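Local atomic coordinates of 2,3-dihydroxybenzoate-AMP ligase (Bacillus subtilis, PDB entry 1MDB), a protein that belongs to the AMP-binding enzyme family of the ANL clan, combining a large N-terminal portion with a smaller C-terminal domain. Residues R364-D367 with D368-D372; Q432-G436 with G437-A441. All coordinates share one frame; numbering follows the deposited sequence.

Contact 1: R364-D367 with D368-D372; sequences RVWD and DHDRD
A type I beta turn from Asp367 to Asp370, at the far end of edge strand 362-366, folds Arg371 and Asp372 back beside Trp366 and Asp367. Asp370 N donates to Asp367 O (2.8 Å), closing the turn, and Asp367 N donates to Arg371 O at 2.9 Å. With Asp370 in the left-handed backbone region, this pair of bonds makes the tight reversal a type I turn with a G1 beta bulge. The Asp367 carboxylate adds a third bond: with chi1 at 67°, CG sits between the backbone N and the carbonyl carbon, and OD1 turns inward to accept from Arg371 N at 2.6 Å, nearly in line with its own C-O bond. The indole of Trp366 lies over the returning chain, with Asp370 O 3.5 Å above the ring plane at its centre. Asp372 reaches the indole's edge instead, its carboxylate turned 86° to the ring and OD2 3.1 Å from Trp366 NE1. Water 1 bridges Val365 N and Asp372 OD2, donating to the latter at 2.8 Å. Two side chains of the turn tie it to the sheet: Asp370 OD1 forms a salt bridge with Arg410, and Asp368 OD1 hydrogen-bonds His380 on the neighbouring strand.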
loop_
_atom_site.group_PDB
_atom_site.type_symbol
_atom_site.label_atom_id
_atom_site.label_comp_id
_atom_site.label_asym_id
_atom_site.label_seq_id
_atom_site.Cartn_x
_atom_site.Cartn_y
_atom_site.Cartn_z
ATOM N N ARG A 364 -17.875 5.101 10.453
ATOM C CA ARG A 364 -18.823 6.189 10.605
ATOM C C ARG A 364 -18.604 7.224 9.515
ATOM O O ARG A 364 -17.467 7.514 9.136
ATOM C CB ARG A 364 -18.709 6.804 12.002
ATOM C CG ARG A 364 -19.074 5.786 13.073
ATOM C CD ARG A 364 -19.344 6.382 14.439
ATOM N NE ARG A 364 -19.725 5.330 15.382
ATOM C CZ ARG A 364 -20.043 5.536 16.655
ATOM N NH1 ARG A 364 -20.028 6.764 17.154
ATOM N NH2 ARG A 364 -20.374 4.510 17.429
ATOM N N VAL A 365 -19.709 7.740 8.981
ATOM C CA VAL A 365 -19.672 8.748 7.930
ATOM C C VAL A 365 -20.223 10.055 8.493
ATOM O O VAL A 365 -21.437 10.213 8.641
ATOM C CB VAL A 365 -20.524 8.321 6.721
ATOM C CG1 VAL A 365 -20.510 9.401 5.666
ATOM C CG2 VAL A 365 -19.993 7.020 6.146
ATOM N N TRP A 366 -19.326 10.983 8.812
ATOM C CA TRP A 366 -19.721 12.267 9.374
ATOM C C TRP A 366 -19.732 13.413 8.370
ATOM O O TRP A 366 -19.190 13.304 7.275
ATOM C CB TRP A 366 -18.792 12.653 10.522
ATOM C CG TRP A 366 -18.993 11.877 11.771
ATOM C CD1 TRP A 366 -19.985 10.976 12.034
ATOM C CD2 TRP A 366 -18.195 11.956 12.953
ATOM N NE1 TRP A 366 -19.852 10.487 13.312
ATOM C CE2 TRP A 366 -18.760 11.072 13.898
ATOM C CE3 TRP A 366 -17.052 12.687 13.306
ATOM C CZ2 TRP A 366 -18.226 10.904 15.175
ATOM C CZ3 TRP A 366 -16.521 12.519 14.575
ATOM C CH2 TRP A 366 -17.107 11.632 15.495
ATOM N N ASP A 367 -20.357 14.517 8.771
ATOM C CA ASP A 367 -20.432 15.713 7.946
ATOM C C ASP A 367 -19.394 16.674 8.515
ATOM O O ASP A 367 -18.814 16.407 9.566
ATOM C CB ASP A 367 -21.840 16.325 8.019
ATOM C CG ASP A 367 -22.168 16.884 9.396
ATOM O OD1 ASP A 367 -21.745 16.284 10.404
ATOM O OD2 ASP A 367 -22.860 17.918 9.471
ATOM N N ASP A 368 -19.161 17.787 7.829
ATOM C CA ASP A 368 -18.170 18.765 8.263
ATOM C C ASP A 368 -18.197 19.108 9.747
ATOM O O ASP A 368 -17.199 19.575 10.292
ATOM C CB ASP A 368 -18.313 20.052 7.449
ATOM C CG ASP A 368 -18.052 19.838 5.975
ATOM O OD1 ASP A 368 -17.065 19.153 5.644
ATOM O OD2 ASP A 368 -18.824 20.358 5.143
ATOM N N HIS A 369 -19.324 18.874 10.408
ATOM C CA HIS A 369 -19.429 19.204 11.824
ATOM C C HIS A 369 -19.416 18.009 12.766
ATOM O O HIS A 369 -19.959 18.075 13.869
ATOM C CB HIS A 369 -20.677 20.057 12.060
ATOM C CG HIS A 369 -20.685 21.329 11.272
ATOM N ND1 HIS A 369 -19.791 22.352 11.505
ATOM C CD2 HIS A 369 -21.439 21.720 10.218
ATOM C CE1 HIS A 369 -19.992 23.319 10.625
ATOM N NE2 HIS A 369 -20.985 22.960 9.832
ATOM N N ASP A 370 -18.780 16.926 12.333
ATOM C CA ASP A 370 -18.666 15.722 13.147
ATOM C C ASP A 370 -20.008 15.116 13.545
ATOM O O ASP A 370 -20.113 14.460 14.578
ATOM C CB ASP A 370 -17.844 16.024 14.406
ATOM C CG ASP A 370 -16.357 16.159 14.116
ATOM O OD1 ASP A 370 -15.995 16.710 13.057
ATOM O OD2 ASP A 370 -15.545 15.720 14.958
ATOM N N ARG A 371 -21.029 15.335 12.725
ATOM C CA ARG A 371 -22.355 14.790 12.992
ATOM C C ARG A 371 -22.600 13.652 12.010
ATOM O O ARG A 371 -22.319 13.786 10.820
ATOM C CB ARG A 371 -23.433 15.861 12.785
ATOM C CG ARG A 371 -23.236 17.138 13.578
ATOM C CD ARG A 371 -24.099 18.262 13.015
ATOM N NE ARG A 371 -23.810 19.550 13.643
ATOM C CZ ARG A 371 -24.343 20.709 13.263
ATOM N NH1 ARG A 371 -25.201 20.748 12.251
ATOM N NH2 ARG A 371 -24.018 21.832 13.893
ATOM N N ASP A 372 -23.120 12.533 12.498
ATOM C CA ASP A 372 -23.392 11.411 11.609
ATOM C C ASP A 372 -24.307 11.870 10.486
ATOM O O ASP A 372 -25.351 12.471 10.724
ATOM C CB ASP A 372 -24.044 10.251 12.366
ATOM C CG ASP A 372 -23.055 9.488 13.230
ATOM O OD1 ASP A 372 -23.017 9.723 14.458
ATOM O OD2 ASP A 372 -22.306 8.654 12.672
HETATM O O HOH W 1 -22.353 6.945 10.466
#

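Contact 2: Q432-G436 with G437-A441; sequences QINRG and GEKVA
Lys439 runs alongside Asn434, the two side chains pointing the same way, and its CG comes within 3.1 Å of Asn434 OD1. The lysine chain is extended beyond CG, which carries its methylenes past the amide so that CE also stays near OD1. On the opposite face of this small ladder Ile433 meets Val440, CB to CB at 4.0 Å, in a buried apolar pair; Ile433 continues onto Met460 and Ser462 of strand 455-465, and Val440 onto Tyr500. Both pairs belong to the two-stranded antiparallel hairpin of strands 433-434 and 439-440, which by sequence probably forms part of the A8 core motif of ANL enzymes. Ile433 and Val440 are its hydrogen-bonded pair: Ile433 N reaches Val440 O almost straight (169°) at 3.3 Å, while Val440 N donates to Ile433 O at 2.6 Å. Asn434 and Lys439 form the adjacent non-hydrogen-bonded pair. Gly436 and Gly437, both at positive phi, carry the chain round the end, where Arg435 N to Glu438 O (2.8 Å) and Glu438 N to Arg435 O (2.9 Å) are weak bonds. The extended Arg435 chain leads away to a salt bridge with Asp504.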
loop_
_atom_site.group_PDB
_atom_site.type_symbol
_atom_site.label_atom_id
_atom_site.label_comp_id
_atom_site.label_asym_id
_atom_site.label_seq_id
_atom_site.Cartn_x
_atom_site.Cartn_y
_atom_site.Cartn_z
ATOM N N GLN A 432 -11.056 17.118 -3.509
ATOM C CA GLN A 432 -12.345 17.670 -3.911
ATOM C C GLN A 432 -12.093 18.972 -4.655
ATOM O O GLN A 432 -11.236 19.764 -4.270
ATOM C CB GLN A 432 -13.214 17.925 -2.678
ATOM C CG GLN A 432 -14.701 17.762 -2.927
ATOM C CD GLN A 432 -15.463 17.429 -1.654
ATOM O OE1 GLN A 432 -16.611 16.982 -1.702
ATOM N NE2 GLN A 432 -14.827 17.650 -0.508
ATOM N N ILE A 433 -12.817 19.188 -5.742
ATOM C CA ILE A 433 -12.636 20.412 -6.494
ATOM C C ILE A 433 -13.835 21.304 -6.222
ATOM O O ILE A 433 -14.974 20.936 -6.500
ATOM C CB ILE A 433 -12.522 20.124 -7.999
ATOM C CG1 ILE A 433 -11.353 19.166 -8.251
ATOM C CG2 ILE A 433 -12.330 21.430 -8.765
ATOM C CD1 ILE A 433 -11.264 18.658 -9.665
ATOM N N ASN A 434 -13.571 22.466 -5.643
ATOM C CA ASN A 434 -14.622 23.416 -5.334
ATOM C C ASN A 434 -14.569 24.530 -6.374
ATOM O O ASN A 434 -13.908 25.554 -6.190
ATOM C CB ASN A 434 -14.417 23.958 -3.920
ATOM C CG ASN A 434 -14.452 22.854 -2.872
ATOM O OD1 ASN A 434 -15.481 22.200 -2.672
ATOM N ND2 ASN A 434 -13.319 22.627 -2.208
ATOM N N ARG A 435 -15.260 24.298 -7.485
ATOM C CA ARG A 435 -15.301 25.250 -8.584
ATOM C C ARG A 435 -16.391 26.298 -8.396
ATOM O O ARG A 435 -17.581 25.976 -8.400
ATOM C CB ARG A 435 -15.530 24.513 -9.901
ATOM C CG ARG A 435 -15.567 25.428 -11.111
ATOM C CD ARG A 435 -15.835 24.652 -12.372
ATOM N NE ARG A 435 -15.629 25.470 -13.560
ATOM C CZ ARG A 435 -16.384 26.508 -13.901
ATOM N NH1 ARG A 435 -17.412 26.867 -13.148
ATOM N NH2 ARG A 435 -16.102 27.194 -14.999
ATOM N N GLY A 436 -15.970 27.548 -8.229
ATOM C CA GLY A 436 -16.901 28.648 -8.054
ATOM C C GLY A 436 -18.129 28.357 -7.214
ATOM O O GLY A 436 -19.245 28.679 -7.624
ATOM N N GLY A 437 -17.937 27.743 -6.047
ATOM C CA GLY A 437 -19.064 27.448 -5.176
ATOM C C GLY A 437 -19.839 26.190 -5.525
ATOM O O GLY A 437 -21.045 26.100 -5.282
ATOM N N GLU A 438 -19.146 25.216 -6.103
ATOM C CA GLU A 438 -19.761 23.951 -6.476
ATOM C C GLU A 438 -18.731 22.864 -6.237
ATOM O O GLU A 438 -17.585 22.985 -6.665
ATOM C CB GLU A 438 -20.162 23.960 -7.956
ATOM C CG GLU A 438 -21.277 24.931 -8.304
ATOM C CD GLU A 438 -22.658 24.323 -8.155
ATOM O OE1 GLU A 438 -22.908 23.646 -7.136
ATOM O OE2 GLU A 438 -23.498 24.533 -9.057
ATOM N N LYS A 439 -19.121 21.808 -5.541
ATOM C CA LYS A 439 -18.186 20.726 -5.292
ATOM C C LYS A 439 -18.212 19.770 -6.472
ATOM O O LYS A 439 -19.274 19.463 -7.010
ATOM C CB LYS A 439 -18.541 19.994 -3.995
ATOM C CG LYS A 439 -18.294 20.838 -2.759
ATOM C CD LYS A 439 -18.510 20.059 -1.475
ATOM C CE LYS A 439 -18.219 20.932 -0.267
ATOM N NZ LYS A 439 -18.307 20.178 1.012
ATOM N N VAL A 440 -17.033 19.331 -6.894
ATOM C CA VAL A 440 -16.929 18.404 -8.013
ATOM C C VAL A 440 -16.174 17.145 -7.605
ATOM O O VAL A 440 -15.078 17.220 -7.044
ATOM C CB VAL A 440 -16.190 19.038 -9.213
ATOM C CG1 VAL A 440 -16.072 18.025 -10.342
ATOM C CG2 VAL A 440 -16.929 20.279 -9.691
ATOM N N ALA A 441 -16.775 15.992 -7.876
ATOM C CA ALA A 441 -16.153 14.714 -7.571
ATOM C C ALA A 441 -15.283 14.384 -8.781
ATOM O O ALA A 441 -15.785 13.955 -9.820
ATOM C CB ALA A 441 -17.225 13.631 -7.361
#

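Contact 1 comes first along the chain, and its turn opens the connection from strand 362-366 to strand 379-384 of the four-stranded antiparallel sheet. Contact 2 follows strand 423-428, the other outermost strand of that sheet, as a separate two-stranded hairpin leading into helix 442-449. The centres are 19 Å apart, on the same side of the chain's centre, yet the two touch: Asp368 OD2 packs 4.2 Å from Lys439 NZ. Residues 364-372 belong to the large AMP-binding portion of the enzyme, and 432-441 pack on strand 455-465 of the C-terminal domain. In relatives this domain changes orientation, so the approach probably reflects the particular conformation captured here, with adenosine monophosphate bound.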